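Local structure of putative hemin ABC transport system, membrane protein (Burkholderia cenocepacia J2315, 5B57) at residues Ala146-Leu155 with Ile214-Gln225; Phe118-Leu128 with Lys287-Val298. The protein is probably the membrane-spanning permease subunit of an ABC importer that carries heme across the cell membrane. All coordinates share one frame; numbering follows the deposited sequence.

Interaction 1: residues Ala146-Leu155 with Ile214-Gln225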
# COMPACT_ATOMS: atom_id res chain seq x y z
N ALA A 146 13.86 23.66 3.57
CA ALA A 146 14.37 24.04 2.26
C ALA A 146 13.64 25.24 1.67
O ALA A 146 14.26 26.03 0.94
CB ALA A 146 14.28 22.85 1.31
N LEU A 147 12.35 25.43 1.97
CA LEU A 147 11.72 26.68 1.55
C LEU A 147 12.30 27.86 2.33
O LEU A 147 12.72 28.86 1.73
CB LEU A 147 10.20 26.64 1.72
CG LEU A 147 9.46 27.89 1.22
CD1 LEU A 147 9.79 28.22 -0.25
CD2 LEU A 147 7.95 27.76 1.40
N GLY A 148 12.34 27.76 3.66
CA GLY A 148 12.83 28.87 4.46
C GLY A 148 14.29 29.17 4.23
O GLY A 148 14.71 30.33 4.20
N ALA A 149 15.10 28.12 4.06
CA ALA A 149 16.51 28.31 3.73
C ALA A 149 16.69 29.03 2.39
O ALA A 149 17.58 29.87 2.25
CB ALA A 149 17.22 26.96 3.73
N THR A 150 15.86 28.70 1.39
CA THR A 150 16.04 29.33 0.09
C THR A 150 15.42 30.72 0.05
O THR A 150 15.97 31.64 -0.57
CB THR A 150 15.46 28.44 -1.00
OG1 THR A 150 16.12 27.18 -0.97
CG2 THR A 150 15.70 29.03 -2.39
N THR A 151 14.26 30.89 0.71
CA THR A 151 13.68 32.23 0.83
C THR A 151 14.69 33.23 1.36
O THR A 151 14.77 34.37 0.87
CB THR A 151 12.46 32.18 1.76
OG1 THR A 151 11.47 31.31 1.20
CG2 THR A 151 11.89 33.55 1.93
N LEU A 152 15.51 32.82 2.33
CA LEU A 152 16.48 33.72 2.93
C LEU A 152 17.72 33.90 2.06
O LEU A 152 18.20 35.03 1.91
CB LEU A 152 16.91 33.22 4.32
CG LEU A 152 18.01 34.14 4.92
CD1 LEU A 152 17.50 35.52 5.23
CD2 LEU A 152 18.63 33.59 6.17
N ILE A 153 18.27 32.82 1.51
CA ILE A 153 19.49 32.95 0.71
C ILE A 153 19.24 33.85 -0.50
O ILE A 153 20.11 34.64 -0.88
CB ILE A 153 20.02 31.56 0.30
CG1 ILE A 153 20.42 30.71 1.51
CG2 ILE A 153 21.16 31.66 -0.72
CD1 ILE A 153 21.03 29.38 1.13
N VAL A 154 18.04 33.77 -1.10
CA VAL A 154 17.77 34.44 -2.37
C VAL A 154 17.16 35.83 -2.18
O VAL A 154 17.43 36.73 -2.98
CB VAL A 154 16.86 33.56 -3.25
CG1 VAL A 154 16.48 34.31 -4.54
CG2 VAL A 154 17.54 32.22 -3.54
N LEU A 155 16.34 36.04 -1.13
CA LEU A 155 15.84 37.37 -0.84
C LEU A 155 16.62 38.03 0.28
O LEU A 155 16.04 38.33 1.33
CB LEU A 155 14.34 37.30 -0.53
CG LEU A 155 13.56 36.61 -1.66
CD1 LEU A 155 12.11 36.40 -1.31
CD2 LEU A 155 13.68 37.37 -2.97
N ILE A 214 10.49 27.06 -4.55
CA ILE A 214 11.94 26.88 -4.51
C ILE A 214 12.55 27.09 -5.89
O ILE A 214 13.54 27.82 -6.04
CB ILE A 214 12.30 25.49 -3.95
CG1 ILE A 214 12.02 25.47 -2.45
CG2 ILE A 214 13.76 25.15 -4.28
CD1 ILE A 214 12.55 24.28 -1.77
N GLY A 215 11.98 26.44 -6.92
CA GLY A 215 12.54 26.56 -8.26
C GLY A 215 12.39 27.96 -8.81
O GLY A 215 13.27 28.46 -9.52
N LEU A 216 11.28 28.61 -8.48
CA LEU A 216 11.10 30.01 -8.83
C LEU A 216 12.21 30.86 -8.25
O LEU A 216 12.74 31.76 -8.93
CB LEU A 216 9.75 30.47 -8.32
CG LEU A 216 9.10 31.59 -9.06
CD1 LEU A 216 9.17 31.26 -10.52
CD2 LEU A 216 7.68 31.61 -8.56
N LEU A 217 12.58 30.60 -6.98
CA LEU A 217 13.59 31.37 -6.27
C LEU A 217 14.99 31.02 -6.74
O LEU A 217 15.83 31.91 -6.94
CB LEU A 217 13.47 31.15 -4.77
CG LEU A 217 12.41 31.96 -4.04
CD1 LEU A 217 12.21 31.32 -2.71
CD2 LEU A 217 12.90 33.38 -3.89
N THR A 218 15.25 29.72 -6.93
CA THR A 218 16.46 29.28 -7.61
C THR A 218 16.63 29.96 -8.96
O THR A 218 17.69 30.53 -9.26
CB THR A 218 16.40 27.78 -7.81
OG1 THR A 218 16.17 27.16 -6.55
CG2 THR A 218 17.67 27.31 -8.37
N PHE A 219 15.59 29.89 -9.80
CA PHE A 219 15.60 30.53 -11.12
C PHE A 219 16.11 31.96 -11.05
O PHE A 219 16.91 32.38 -11.90
CB PHE A 219 14.17 30.49 -11.68
CG PHE A 219 13.95 31.36 -12.90
CD1 PHE A 219 14.60 31.08 -14.10
CD2 PHE A 219 13.04 32.41 -12.85
CE1 PHE A 219 14.38 31.86 -15.22
CE2 PHE A 219 12.81 33.19 -13.97
CZ PHE A 219 13.48 32.92 -15.16
N VAL A 220 15.68 32.71 -10.04
CA VAL A 220 16.08 34.11 -9.96
C VAL A 220 17.39 34.31 -9.20
O VAL A 220 17.87 35.45 -9.12
CB VAL A 220 14.93 34.92 -9.33
CG1 VAL A 220 14.90 34.73 -7.80
CG2 VAL A 220 15.02 36.38 -9.75
N ALA A 221 18.01 33.24 -8.69
CA ALA A 221 19.19 33.37 -7.83
C ALA A 221 20.45 33.64 -8.64
O ALA A 221 20.66 33.08 -9.72
CB ALA A 221 19.41 32.12 -6.99
N ASP A 222 21.31 34.51 -8.11
CA ASP A 222 22.58 34.81 -8.75
C ASP A 222 23.55 33.68 -8.43
O ASP A 222 23.17 32.67 -7.84
CB ASP A 222 23.11 36.18 -8.33
CG ASP A 222 23.43 36.29 -6.83
OD1 ASP A 222 23.88 35.30 -6.22
OD2 ASP A 222 23.24 37.40 -6.26
N ASP A 223 24.83 33.86 -8.77
CA ASP A 223 25.78 32.75 -8.66
C ASP A 223 26.07 32.39 -7.21
O ASP A 223 26.13 31.20 -6.88
CB ASP A 223 27.07 33.08 -9.40
CG ASP A 223 26.95 32.92 -10.91
OD1 ASP A 223 26.63 31.80 -11.38
OD2 ASP A 223 27.16 33.92 -11.62
N ALA A 224 26.26 33.39 -6.35
CA ALA A 224 26.57 33.11 -4.95
C ALA A 224 25.42 32.43 -4.25
O ALA A 224 25.62 31.50 -3.46
CB ALA A 224 26.92 34.40 -4.20
N GLN A 225 24.20 32.91 -4.50
CA GLN A 225 23.04 32.28 -3.89
C GLN A 225 22.89 30.85 -4.39
O GLN A 225 22.74 29.91 -3.59
CB GLN A 225 21.80 33.13 -4.19
CG GLN A 225 22.03 34.59 -3.79
CD GLN A 225 21.04 35.56 -4.39
OE1 GLN A 225 20.71 35.48 -5.58
NE2 GLN A 225 20.55 36.48 -3.56

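Interaction 2: residues Phe118-Leu128 with Lys287-Val298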
# COMPACT_ATOMS: atom_id res chain seq x y z
N PHE A 118 17.81 11.47 13.56
CA PHE A 118 17.08 10.81 12.49
C PHE A 118 16.73 9.37 12.86
O PHE A 118 15.61 8.91 12.59
CB PHE A 118 17.92 10.88 11.22
CG PHE A 118 17.76 12.16 10.48
CD1 PHE A 118 16.54 12.52 9.97
CD2 PHE A 118 18.83 12.97 10.24
CE1 PHE A 118 16.38 13.69 9.25
CE2 PHE A 118 18.68 14.14 9.52
CZ PHE A 118 17.45 14.50 9.03
N GLY A 119 17.68 8.64 13.47
CA GLY A 119 17.40 7.29 13.94
C GLY A 119 16.16 7.19 14.80
O GLY A 119 15.26 6.39 14.53
N ALA A 120 16.07 8.04 15.83
CA ALA A 120 14.97 8.01 16.78
C ALA A 120 13.65 8.47 16.15
O ALA A 120 12.61 7.85 16.34
CB ALA A 120 15.31 8.87 18.00
N THR A 121 13.67 9.58 15.41
CA THR A 121 12.41 10.03 14.82
C THR A 121 11.91 9.05 13.76
O THR A 121 10.70 8.91 13.57
CB THR A 121 12.52 11.45 14.22
OG1 THR A 121 13.70 11.56 13.40
CG2 THR A 121 12.53 12.52 15.32
N GLY A 122 12.82 8.34 13.09
CA GLY A 122 12.39 7.35 12.12
C GLY A 122 11.72 6.15 12.77
O GLY A 122 10.65 5.70 12.34
N ALA A 123 12.35 5.63 13.83
CA ALA A 123 11.75 4.59 14.65
C ALA A 123 10.33 4.98 15.09
O ALA A 123 9.40 4.17 15.00
CB ALA A 123 12.64 4.31 15.86
N ALA A 124 10.15 6.23 15.53
CA ALA A 124 8.82 6.66 15.94
C ALA A 124 7.86 6.67 14.76
O ALA A 124 6.77 6.09 14.83
CB ALA A 124 8.88 8.04 16.60
N MET A 125 8.25 7.31 13.66
CA MET A 125 7.35 7.41 12.51
C MET A 125 7.02 6.05 11.92
O MET A 125 5.89 5.82 11.49
CB MET A 125 7.95 8.31 11.45
CG MET A 125 8.01 9.75 11.89
SD MET A 125 6.57 10.63 11.32
CE MET A 125 6.74 10.41 9.55
N GLN A 126 8.00 5.12 11.89
CA GLN A 126 7.72 3.80 11.34
C GLN A 126 6.77 3.01 12.22
O GLN A 126 5.95 2.22 11.73
CB GLN A 126 9.02 3.05 11.13
CG GLN A 126 9.73 3.56 9.93
CD GLN A 126 11.23 3.47 10.05
OE1 GLN A 126 11.80 2.40 10.29
NE2 GLN A 126 11.89 4.61 9.86
N ALA A 127 6.86 3.20 13.54
CA ALA A 127 5.82 2.69 14.42
C ALA A 127 4.50 3.38 14.13
O ALA A 127 3.51 2.74 13.78
CB ALA A 127 6.21 2.87 15.89
N LEU A 128 4.49 4.71 14.22
CA LEU A 128 3.27 5.48 13.99
C LEU A 128 2.54 5.06 12.71
O LEU A 128 1.31 4.92 12.71
CB LEU A 128 3.60 6.96 13.95
CG LEU A 128 2.38 7.84 13.72
CD1 LEU A 128 1.65 7.89 15.00
CD2 LEU A 128 2.82 9.21 13.33
N LYS A 287 -0.98 10.34 17.49
CA LYS A 287 -0.51 10.80 16.19
C LYS A 287 0.03 12.23 16.27
O LYS A 287 1.13 12.51 15.79
CB LYS A 287 -1.62 10.67 15.15
CG LYS A 287 -2.04 9.22 14.92
CD LYS A 287 -3.08 9.03 13.79
CE LYS A 287 -3.19 7.54 13.36
NZ LYS A 287 -4.03 7.20 12.15
N ARG A 288 -0.69 13.12 16.95
CA ARG A 288 -0.24 14.51 16.95
C ARG A 288 1.01 14.71 17.79
O ARG A 288 1.85 15.53 17.45
CB ARG A 288 -1.38 15.43 17.43
CG ARG A 288 -0.98 16.86 17.75
CD ARG A 288 -2.18 17.76 18.16
NE ARG A 288 -1.93 19.16 17.80
CZ ARG A 288 -2.81 20.17 17.93
NH1 ARG A 288 -2.48 21.40 17.54
NH2 ARG A 288 -4.03 19.95 18.44
N ARG A 289 1.19 13.94 18.86
CA ARG A 289 2.34 14.17 19.74
C ARG A 289 3.63 13.72 19.08
O ARG A 289 4.66 14.38 19.21
CB ARG A 289 2.12 13.49 21.09
CG ARG A 289 1.31 14.39 22.03
CD ARG A 289 1.17 13.86 23.45
NE ARG A 289 0.38 12.63 23.49
CZ ARG A 289 -0.38 12.25 24.53
NH1 ARG A 289 -1.05 11.11 24.46
NH2 ARG A 289 -0.46 13.01 25.62
N VAL A 290 3.59 12.61 18.35
CA VAL A 290 4.76 12.15 17.60
C VAL A 290 5.13 13.15 16.50
O VAL A 290 6.30 13.56 16.38
CB VAL A 290 4.49 10.75 17.03
CG1 VAL A 290 5.66 10.27 16.21
CG2 VAL A 290 4.20 9.81 18.18
N LEU A 291 4.15 13.56 15.69
CA LEU A 291 4.42 14.50 14.60
C LEU A 291 5.06 15.81 15.10
O LEU A 291 6.08 16.26 14.57
CB LEU A 291 3.13 14.79 13.85
CG LEU A 291 2.70 13.51 13.16
CD1 LEU A 291 1.46 13.78 12.36
CD2 LEU A 291 3.85 13.01 12.29
N VAL A 292 4.46 16.44 16.11
CA VAL A 292 5.09 17.63 16.66
C VAL A 292 6.46 17.30 17.24
O VAL A 292 7.40 18.09 17.11
CB VAL A 292 4.16 18.33 17.68
CG1 VAL A 292 3.78 17.40 18.72
CG2 VAL A 292 4.88 19.41 18.38
N ALA A 293 6.65 16.11 17.82
CA ALA A 293 8.00 15.82 18.31
C ALA A 293 8.97 15.55 17.17
O ALA A 293 10.11 16.03 17.20
CB ALA A 293 7.99 14.65 19.30
N VAL A 294 8.55 14.80 16.15
CA VAL A 294 9.41 14.60 14.98
C VAL A 294 9.70 15.92 14.28
O VAL A 294 10.83 16.18 13.86
CB VAL A 294 8.78 13.59 14.00
CG1 VAL A 294 9.50 13.64 12.66
CG2 VAL A 294 8.82 12.21 14.61
N ALA A 295 8.67 16.78 14.14
CA ALA A 295 8.86 18.03 13.40
C ALA A 295 9.87 18.92 14.09
O ALA A 295 10.70 19.57 13.44
CB ALA A 295 7.52 18.74 13.25
N LEU A 296 9.86 18.90 15.42
CA LEU A 296 10.74 19.72 16.23
C LEU A 296 12.20 19.24 16.16
O LEU A 296 13.11 20.07 16.06
CB LEU A 296 10.22 19.71 17.66
CG LEU A 296 11.09 20.42 18.67
CD1 LEU A 296 11.17 21.88 18.29
CD2 LEU A 296 10.53 20.24 20.07
N ALA A 297 12.45 17.91 16.20
CA ALA A 297 13.83 17.41 16.11
C ALA A 297 14.40 17.47 14.68
O ALA A 297 15.52 17.96 14.48
CB ALA A 297 13.92 15.98 16.61
N VAL A 298 13.67 16.95 13.69
CA VAL A 298 14.13 17.04 12.31
C VAL A 298 14.26 18.50 11.88
O VAL A 298 15.21 18.87 11.17
CB VAL A 298 13.17 16.26 11.39
CG1 VAL A 298 13.57 16.43 9.93
CG2 VAL A 298 13.17 14.81 11.78

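Interaction 1: residues Ala146-Leu155 with Ile214-Gln225
Val154 meets Leu217 and Val220 through CG1, the methyl that its chi1 of 176° places anti to the backbone N, while CG2, anti to the carbonyl carbon, turns to Ala221. Val154 CG1 lies 3.6 Å from Val220 CG1 and also rests near the carbonyl oxygen of Leu217; Val154 CG2 is 3.9 Å from Ala221 CB. Leu217, with CG beside its own backbone N, spreads its two methyls along helix 141-154: CD1 reaches Thr151 CA, whereas CD2 packs on Val154 CG1 and, at 4.0 Å, on Leu155 CG, the Leu155 chain running across it at about a right angle. One turn earlier, Ile214 extends CD1 to 3.8 Å from Ala146 CB.

The threonines turn their hydroxyls back to their own helix. Thr150 OG1 donates to Ala146 O, an oxygen that also takes the Thr150 N-H, consistent with a fixed rotation that leaves Thr150 CG2 3.9 Å from Leu217 CB, the two side chains passing in opposite directions.

The axes of helices 146-154 and 214-220 come within 9.7 Å at 24°, a shallow, nearly parallel crossing. Asp222 and Gln225 then form a capping box where helix 223-234 starts: Gln225 N donates to Asp222 OD1, and Asp222 N to Gln225 OE1 in the plane of the Gln225 side-chain amide at 2.8 Å. With OE1 so held, Gln225 NE2 points to the C-terminal end of helix 141-154 and gives Ile153 O a weak bond of 3.3 Å (N-H...O 121°). Arg227 of the second subunit bonds Ala221 O nearby. Cohesion here therefore rests mainly on apolar contacts, with the Gln225 amide as a modest polar addition.

Interaction 2: residues Phe118-Leu128 with Lys287-Val298
Thr121 and Val294 meet where the two backbones come nearest, their CA atoms 5.5 Å apart, and their side chains cross at a slant. Chi1 of 48° puts Thr121 OG1 between its backbone N and carbonyl carbon, where it bonds to Gly117 O; CG2, left beside the backbone N, lies 3.8 Å from Val294 CG2 and also touches Ala297 CB. The hydroxyl oxygen has Val298 CG2 as its apolar neighbour.

Val298 uses its other methyl, CG1, against Phe118 CE1 at 4.0 Å, the two side chains standing roughly perpendicular. Met125 is bent at chi2 (-94°), which helps to place its sulfur; the Met125 and Leu291 side chains cross at about a right angle, with Met125 SD 3.7 Å from Leu291 CD2, while Met125 CG touches Val294 CG2.

These side chains line the antiparallel pairing of helices 94-128 and 283-305, both predicted to span the membrane within the FecCD permease fold; the segment axes approach to 10.0 Å with an angle of 157° between their directions. Small Ala124 offers only CB, to Val290 CG1 at 3.9 Å.

At the end of helix 94-128, Leu128 forks over the partner helix. Leu128 CD1 sits 3.8 Å from Lys287 CA and close to CG of that lysine, the two side chains crossing at a slant; the extended lysine chain carries NZ to a salt bridge with Glu273. Leu128 CD2 touches both Val290 CG1 and Leu291 CD2, with Leu128 running counter to Val290 and crossing Leu291 nearly perpendicularly.

Interaction 1 and interaction 2 have centres 28 Å apart, and their nearest atoms, about 9 Å from each other, do not touch. They are related through the chain: after helix 94-128, which supplies 118-128, the next helix in the chain is 141-154, which supplies 146-155, and the whole of interaction 1 is nested inside the loop that interaction 2 closes. Helix 168-188 packs on both segments 146-155 and 287-298, through Leu152 and Ala295. Their settings differ: interaction 2 is buried, 10 Å from the chain centre, whereas interaction 1 is partly buried, at 23 Å, beside the second subunit. A bound detergent molecule, decyl-beta-D-maltopyranoside, lies about 9 Å from the Ala297 side chain.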